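Local coordinates for protein beta-galactosidase (Marinomonas sp. ef1, PDB 6Y2K) that hydrolyses terminal beta-D-galactose residues from beta-galactosides as a cold-active, hexameric enzyme of glycoside hydrolase family 42, at residues 367-370 against 371-375; 474-477 against 478-482; 510-513 against 514-518. All coordinates share one frame; numbering follows the deposited sequence. Where two conformers were deposited one is given.

Contact 1 of 3, residues 367-370 against 371-375; sequences GLLR and PDAQE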
loop_
_atom_site.group_PDB
_atom_site.type_symbol
_atom_site.label_atom_id
_atom_site.label_comp_id
_atom_site.label_asym_id
_atom_site.label_seq_id
_atom_site.Cartn_x
_atom_site.Cartn_y
_atom_site.Cartn_z
ATOM N N GLY A 367 -13.695 -12.546 -38.129
ATOM C CA GLY A 367 -14.207 -11.868 -39.303
ATOM C C GLY A 367 -15.663 -11.507 -39.108
ATOM O O GLY A 367 -16.190 -11.657 -38.007
ATOM N N LEU A 368 -16.309 -11.029 -40.174
ATOM C CA LEU A 368 -17.759 -10.797 -40.142
ATOM C C LEU A 368 -18.515 -12.106 -39.984
ATOM O O LEU A 368 -19.583 -12.115 -39.390
ATOM C CB LEU A 368 -18.275 -10.076 -41.396
ATOM C CG LEU A 368 -17.720 -8.711 -41.820
ATOM C CD1 LEU A 368 -18.773 -7.925 -42.611
ATOM C CD2 LEU A 368 -17.210 -7.870 -40.666
ATOM N N LEU A 369 -17.960 -13.188 -40.539
ATOM C CA LEU A 369 -18.464 -14.545 -40.350
ATOM C C LEU A 369 -17.482 -15.398 -39.554
ATOM O O LEU A 369 -16.275 -15.162 -39.593
ATOM C CB LEU A 369 -18.683 -15.233 -41.706
ATOM C CG LEU A 369 -19.509 -14.497 -42.765
ATOM C CD1 LEU A 369 -19.721 -15.411 -43.967
ATOM C CD2 LEU A 369 -20.836 -14.018 -42.212
ATOM N N ARG A 370 -18.018 -16.420 -38.885
ATOM C CA ARG A 370 -17.217 -17.458 -38.233
ATOM C C ARG A 370 -16.675 -18.434 -39.286
ATOM O O ARG A 370 -17.118 -18.401 -40.446
ATOM C CB ARG A 370 -18.070 -18.237 -37.234
ATOM C CG ARG A 370 -18.756 -17.403 -36.167
ATOM C CD ARG A 370 -19.300 -18.280 -35.064
ATOM N NE ARG A 370 -20.171 -19.375 -35.534
ATOM C CZ ARG A 370 -21.400 -19.668 -35.088
ATOM N NH1 ARG A 370 -22.013 -18.933 -34.159
ATOM N NH2 ARG A 370 -22.031 -20.728 -35.588
ATOM N N PRO A 371 -15.736 -19.324 -38.899
ATOM C CA PRO A 371 -15.219 -20.278 -39.892
ATOM C C PRO A 371 -16.285 -21.178 -40.558
ATOM O O PRO A 371 -16.070 -21.644 -41.680
ATOM C CB PRO A 371 -14.205 -21.106 -39.092
ATOM C CG PRO A 371 -13.774 -20.202 -37.987
ATOM C CD PRO A 371 -15.020 -19.448 -37.615
ATOM N N ASP A 372 -17.417 -21.387 -39.887
ATOM C CA ASP A 372 -18.537 -22.158 -40.446
ATOM C C ASP A 372 -19.526 -21.322 -41.268
ATOM O O ASP A 372 -20.608 -21.795 -41.579
ATOM C CB ASP A 372 -19.268 -22.921 -39.324
ATOM C CG ASP A 372 -20.001 -21.997 -38.325
ATOM O OD1 ASP A 372 -19.860 -20.752 -38.382
ATOM O OD2 ASP A 372 -20.739 -22.538 -37.477
ATOM N N ALA A 373 -19.157 -20.082 -41.593
ATOM C CA ALA A 373 -19.969 -19.161 -42.400
ATOM C C ALA A 373 -21.234 -18.584 -41.726
ATOM O O ALA A 373 -21.983 -17.858 -42.377
ATOM C CB ALA A 373 -20.301 -19.767 -43.762
ATOM N N GLN A 374 -21.469 -18.877 -40.441
ATOM C CA GLN A 374 -22.529 -18.191 -39.685
ATOM C C GLN A 374 -22.032 -16.793 -39.299
ATOM O O GLN A 374 -20.821 -16.588 -39.132
ATOM C CB GLN A 374 -22.911 -18.980 -38.430
ATOM C CG GLN A 374 -23.553 -20.333 -38.709
ATOM C CD GLN A 374 -24.870 -20.207 -39.464
ATOM O OE1 GLN A 374 -25.046 -20.807 -40.519
ATOM N NE2 GLN A 374 -25.792 -19.410 -38.935
ATOM N N GLU A 375 -22.959 -15.845 -39.167
ATOM C CA GLU A 375 -22.603 -14.456 -38.851
ATOM C C GLU A 375 -21.991 -14.336 -37.446
ATOM O O GLU A 375 -22.408 -15.028 -36.510
ATOM C CB GLU A 375 -23.811 -13.509 -38.991
ATOM C CG GLU A 375 -24.162 -13.167 -40.437
ATOM C CD GLU A 375 -25.222 -12.072 -40.578
ATOM O OE1 GLU A 375 -25.901 -11.746 -39.588
ATOM O OE2 GLU A 375 -25.374 -11.514 -41.690
HETATM O O HOH W 1 -21.322 -16.101 -33.775
#
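A type I beta turn from R370 to A373, in the loop between the last barrel strand, 348-352, and helix 377-395, brings R370 onto D372 and Q374. A373 N donates to R370 O at 2.9 Å. R370 N donates to Q374 O at 2.8 Å. L369 and E375 form a single beta bridge just beyond.

The guanidinium of R370 grips the D372 carboxylate side-on. R370 NH2 meets the syn lone pair of D372 OD2 at 2.9 Å, in the guanidinium plane and almost straight (173°). R370 NE reaches D372 OD1 at 3.2 Å, tilted from both planes, which stand 37° apart. D372 CG sits between the backbone N and the carbonyl carbon (chi1 67°). This turns OD1 back over the turn, where Q374 N also donates to D372 OD1 at 3.2 Å and closes an Asx turn. The two donors come from opposite faces of the carboxylate. Q374 CB lies over one guanidinium face, 3.5 Å from R370 NH2. A water links R370 NH1 to E375 O. L369 CD2 packs on E375 CG at 3.9 Å. The E375 carboxylate itself turns to K380 and H23.

L510 of a neighbouring subunit packs on R370, P371 and D372, so the turn forms part of a subunit interface. With the carboxylate at its edge and Q374 over a face, the guanidinium is probably held against rotation. The ion pair would also offset the arginine charge beside that apolar neighbour.

Contact 2 of 3, residues 474-477 against 478-482; sequences AHIT and PELQN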
loop_
_atom_site.group_PDB
_atom_site.type_symbol
_atom_site.label_atom_id
_atom_site.label_comp_id
_atom_site.label_asym_id
_atom_site.label_seq_id
_atom_site.Cartn_x
_atom_site.Cartn_y
_atom_site.Cartn_z
ATOM N N ALA A 474 12.506 18.714 -34.713
ATOM C CA ALA A 474 13.944 18.671 -34.386
ATOM C C ALA A 474 14.802 19.488 -35.349
ATOM O O ALA A 474 15.565 20.353 -34.920
ATOM C CB ALA A 474 14.427 17.229 -34.315
ATOM N N HIS A 475 14.648 19.222 -36.643
ATOM C CA HIS A 475 15.240 20.056 -37.687
ATOM C C HIS A 475 14.172 20.888 -38.388
ATOM O O HIS A 475 13.148 20.351 -38.816
ATOM C CB HIS A 475 15.980 19.197 -38.721
ATOM C CG HIS A 475 16.523 19.987 -39.873
ATOM N ND1 HIS A 475 17.470 20.977 -39.711
ATOM C CD2 HIS A 475 16.237 19.954 -41.196
ATOM C CE1 HIS A 475 17.751 21.509 -40.888
ATOM N NE2 HIS A 475 17.012 20.911 -41.803
ATOM N N ILE A 476 14.436 22.190 -38.498
ATOM C CA ILE A 476 13.588 23.134 -39.218
ATOM C C ILE A 476 14.326 23.479 -40.507
ATOM O O ILE A 476 15.420 24.048 -40.456
ATOM C CB ILE A 476 13.368 24.444 -38.413
ATOM C CG1 ILE A 476 12.667 24.151 -37.076
ATOM C CG2 ILE A 476 12.575 25.466 -39.232
ATOM C CD1 ILE A 476 12.648 25.322 -36.125
ATOM N N THR A 477 13.724 23.147 -41.650
ATOM C CA THR A 477 14.293 23.522 -42.954
ATOM C C THR A 477 14.198 25.041 -43.119
ATOM O O THR A 477 13.339 25.673 -42.504
ATOM C CB THR A 477 13.566 22.863 -44.138
ATOM O OG1 THR A 477 12.180 23.224 -44.118
ATOM C CG2 THR A 477 13.688 21.349 -44.083
ATOM N N PRO A 478 15.086 25.641 -43.933
ATOM C CA PRO A 478 14.935 27.083 -44.186
ATOM C C PRO A 478 13.566 27.455 -44.769
ATOM O O PRO A 478 13.059 28.549 -44.508
ATOM C CB PRO A 478 16.058 27.377 -45.192
ATOM C CG PRO A 478 17.084 26.331 -44.908
ATOM C CD PRO A 478 16.298 25.098 -44.572
ATOM N N GLU A 479 12.971 26.526 -45.514
ATOM C CA GLU A 479 11.679 26.772 -46.139
ATOM C C GLU A 479 10.553 26.723 -45.094
ATOM O O GLU A 479 9.619 27.543 -45.147
ATOM C CB GLU A 479 11.438 25.803 -47.306
ATOM C CG GLU A 479 12.294 26.097 -48.542
ATOM C CD GLU A 479 13.732 25.601 -48.432
ATOM O OE1 GLU A 479 14.084 24.981 -47.402
ATOM O OE2 GLU A 479 14.518 25.835 -49.373
ATOM N N LEU A 480 10.640 25.788 -44.140
ATOM C CA LEU A 480 9.693 25.774 -43.026
ATOM C C LEU A 480 9.815 27.052 -42.198
ATOM O O LEU A 480 8.802 27.644 -41.846
ATOM C CB LEU A 480 9.860 24.540 -42.127
ATOM C CG LEU A 480 8.970 24.527 -40.867
ATOM C CD1 LEU A 480 7.495 24.689 -41.223
ATOM C CD2 LEU A 480 9.192 23.259 -40.062
ATOM N N GLN A 481 11.034 27.497 -41.906
ATOM C CA GLN A 481 11.189 28.730 -41.123
ATOM C C GLN A 481 10.537 29.946 -41.807
ATOM O O GLN A 481 9.920 30.774 -41.132
ATOM C CB GLN A 481 12.652 29.021 -40.771
ATOM C CG GLN A 481 12.829 30.127 -39.727
ATOM C CD GLN A 481 12.090 29.848 -38.421
ATOM O OE1 GLN A 481 12.179 28.747 -37.867
ATOM N NE2 GLN A 481 11.356 30.847 -37.926
ATOM N N ASN A 482 10.652 30.031 -43.135
ATOM C CA ASN A 482 9.968 31.087 -43.909
ATOM C C ASN A 482 8.449 31.020 -43.750
ATOM O O ASN A 482 7.805 32.048 -43.532
ATOM C CB ASN A 482 10.318 31.010 -45.401
ATOM C CG ASN A 482 11.750 31.409 -45.692
ATOM O OD1 ASN A 482 12.337 32.246 -44.999
ATOM N ND2 ASN A 482 12.323 30.810 -46.736
#
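The backbone runs from an extended I476 and T477 straight into helix 478-486, and Q481 N donates to T477 O at 3.0 Å as the first helical bond, nearly straight at 166°. T477 is the N-cap. T477 OG1 accepts from L480 N at 3.0 Å. OG1 stands between the backbone N and the carbonyl carbon (chi1 58°), which aims it at the start of the helix. T477 OG1 also lies 3.3 Å from L480 CB, and the two side chains cross at about a right angle. An alanine in place of T477 would probably leave L480 N without its capping acceptor and let the helix start fray. P478 follows in the first turn, where its missing N-H costs no helical bond.

I476 sends CG2 into the angle between two helix residues. I476 CG2 meets L480 CG at 4.1 Å and the amide oxygen of Q481, OE1, at 3.6 Å. Q481 is bent at chi2 (57°), which brings OE1 back to the I476 methyl. Its NE2 donates to N485 one turn on.

The hydroxyl and the carbonyl of T477 take up two N-H groups of the first turn, with I476 CG2 packing against L480 and Q481 beside them.

Contact 3 of 3, residues 510-513 against 514-518; sequences LAPG and PLASL
P512 and L515 pack across a helical turn in the loop before strand 521-528, within the trimerisation domain. The peptide bond before P512 is cis. Residues 514-518 keep helical backbone angles without the regular helix bonds.

P512 CB faces L515 CB at 4.1 Å, and L515 CD2 lies at nearly the same distance from it. P512 CD approaches A516 CB at 4.4 Å, so the ring lies alongside two residues of the turn. L515 CG is anti to the backbone N (chi1 -164°), and the second torsion bends the chain at 79°. Together these torsions bring L515 CD2 to P512 CB. The same side chain also packs on I476, L484 and Y578. P514 packs on I476 and Q481.

The backbone bonds are of the i to i+3 kind. L515 N donates to P512 O at 3.1 Å. A516 N donates to G513 O at 3.2 Å. G513 has a positive phi (64°), and a CB at this site would clash with P514 CD. A516 CB rests 3.4 Å from G513 O.

Through P514, L515 and L518 the loop packs on helix 478-486, where L518 meets N485. G513 O, which N509 ND2 also reaches, takes a further bond from a water at 2.8 Å, and that water accepts from S517 N.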
loop_
_atom_site.group_PDB
_atom_site.type_symbol
_atom_site.label_atom_id
_atom_site.label_comp_id
_atom_site.label_asym_id
_atom_site.label_seq_id
_atom_site.Cartn_x
_atom_site.Cartn_y
_atom_site.Cartn_z
ATOM N N LEU A 510 22.989 27.355 -31.136
ATOM C CA LEU A 510 22.265 26.458 -30.217
ATOM C C LEU A 510 20.766 26.399 -30.500
ATOM O O LEU A 510 20.231 27.190 -31.296
ATOM C CB LEU A 510 22.514 26.817 -28.745
ATOM C CG LEU A 510 23.967 27.013 -28.295
ATOM C CD1 LEU A 510 24.011 27.179 -26.792
ATOM C CD2 LEU A 510 24.831 25.840 -28.717
ATOM N N ALA A 511 20.086 25.455 -29.846
ATOM C CA ALA A 511 18.628 25.371 -29.957
ATOM C C ALA A 511 17.992 26.663 -29.425
ATOM O O ALA A 511 18.541 27.261 -28.503
ATOM C CB ALA A 511 18.106 24.153 -29.202
ATOM N N PRO A 512 16.868 27.124 -29.982
ATOM C CA PRO A 512 16.084 26.454 -31.020
ATOM C C PRO A 512 16.444 26.835 -32.478
ATOM O O PRO A 512 15.576 26.820 -33.344
ATOM C CB PRO A 512 14.664 26.892 -30.676
ATOM C CG PRO A 512 14.857 28.296 -30.196
ATOM C CD PRO A 512 16.174 28.314 -29.470
ATOM N N GLY A 513 17.712 27.138 -32.751
ATOM C CA GLY A 513 18.215 27.162 -34.122
ATOM C C GLY A 513 17.556 28.226 -34.991
ATOM O O GLY A 513 17.517 29.383 -34.597
ATOM N N PRO A 514 16.994 27.836 -36.157
ATOM C CA PRO A 514 16.321 28.829 -37.019
ATOM C C PRO A 514 15.129 29.531 -36.375
ATOM O O PRO A 514 14.805 30.645 -36.775
ATOM C CB PRO A 514 15.849 27.999 -38.221
ATOM C CG PRO A 514 16.717 26.802 -38.221
ATOM C CD PRO A 514 16.995 26.503 -36.782
ATOM N N LEU A 515 14.485 28.886 -35.397
ATOM C CA LEU A 515 13.330 29.467 -34.701
ATOM C C LEU A 515 13.693 30.661 -33.807
ATOM O O LEU A 515 12.819 31.446 -33.466
ATOM C CB LEU A 515 12.629 28.393 -33.845
ATOM C CG LEU A 515 11.210 28.688 -33.341
ATOM C CD1 LEU A 515 10.187 28.462 -34.444
ATOM C CD2 LEU A 515 10.866 27.828 -32.134
ATOM N N ALA A 516 14.958 30.788 -33.413
ATOM C CA ALA A 516 15.386 31.849 -32.498
ATOM C C ALA A 516 15.101 33.277 -32.978
ATOM O O ALA A 516 14.902 34.160 -32.149
ATOM C CB ALA A 516 16.866 31.705 -32.152
ATOM N N SER A 517 15.090 33.515 -34.286
ATOM C CA SER A 517 14.705 34.834 -34.813
ATOM C C SER A 517 13.234 35.153 -34.517
ATOM O O SER A 517 12.902 36.298 -34.247
ATOM C CB SER A 517 14.995 34.946 -36.321
ATOM O OG SER A 517 14.275 33.972 -37.065
ATOM N N LEU A 518 12.372 34.136 -34.539
ATOM C CA LEU A 518 10.939 34.290 -34.235
ATOM C C LEU A 518 10.665 34.284 -32.721
ATOM O O LEU A 518 9.800 35.013 -32.220
ATOM C CB LEU A 518 10.147 33.136 -34.872
ATOM C CG LEU A 518 8.953 33.394 -35.797
ATOM C CD1 LEU A 518 8.050 32.168 -35.794
ATOM C CD2 LEU A 518 8.165 34.660 -35.482
HETATM O O HOH W 2 17.472 31.908 -35.808
#

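Overall arrangement
The contacts follow one another along the chain. Contact 1 belongs to the TIM-barrel part, in the loop after strand 348-352. Contacts 2 and 3 belong to the trimerisation domain and flank strand 490-493 of its mixed sheet in sequence. Contact 1 lies on the opposite side of the chain's centre, with centres about 52 Å from contact 2 and 58 Å from contact 3. Contacts 2 and 3 are 10 Å apart between centres and touch: I476 CD1 meets L515 CB at 3.8 Å. R370 of contact 1 packs on L510 of another copy, so contacts 1 and 3, distant within one chain, meet in the hexamer.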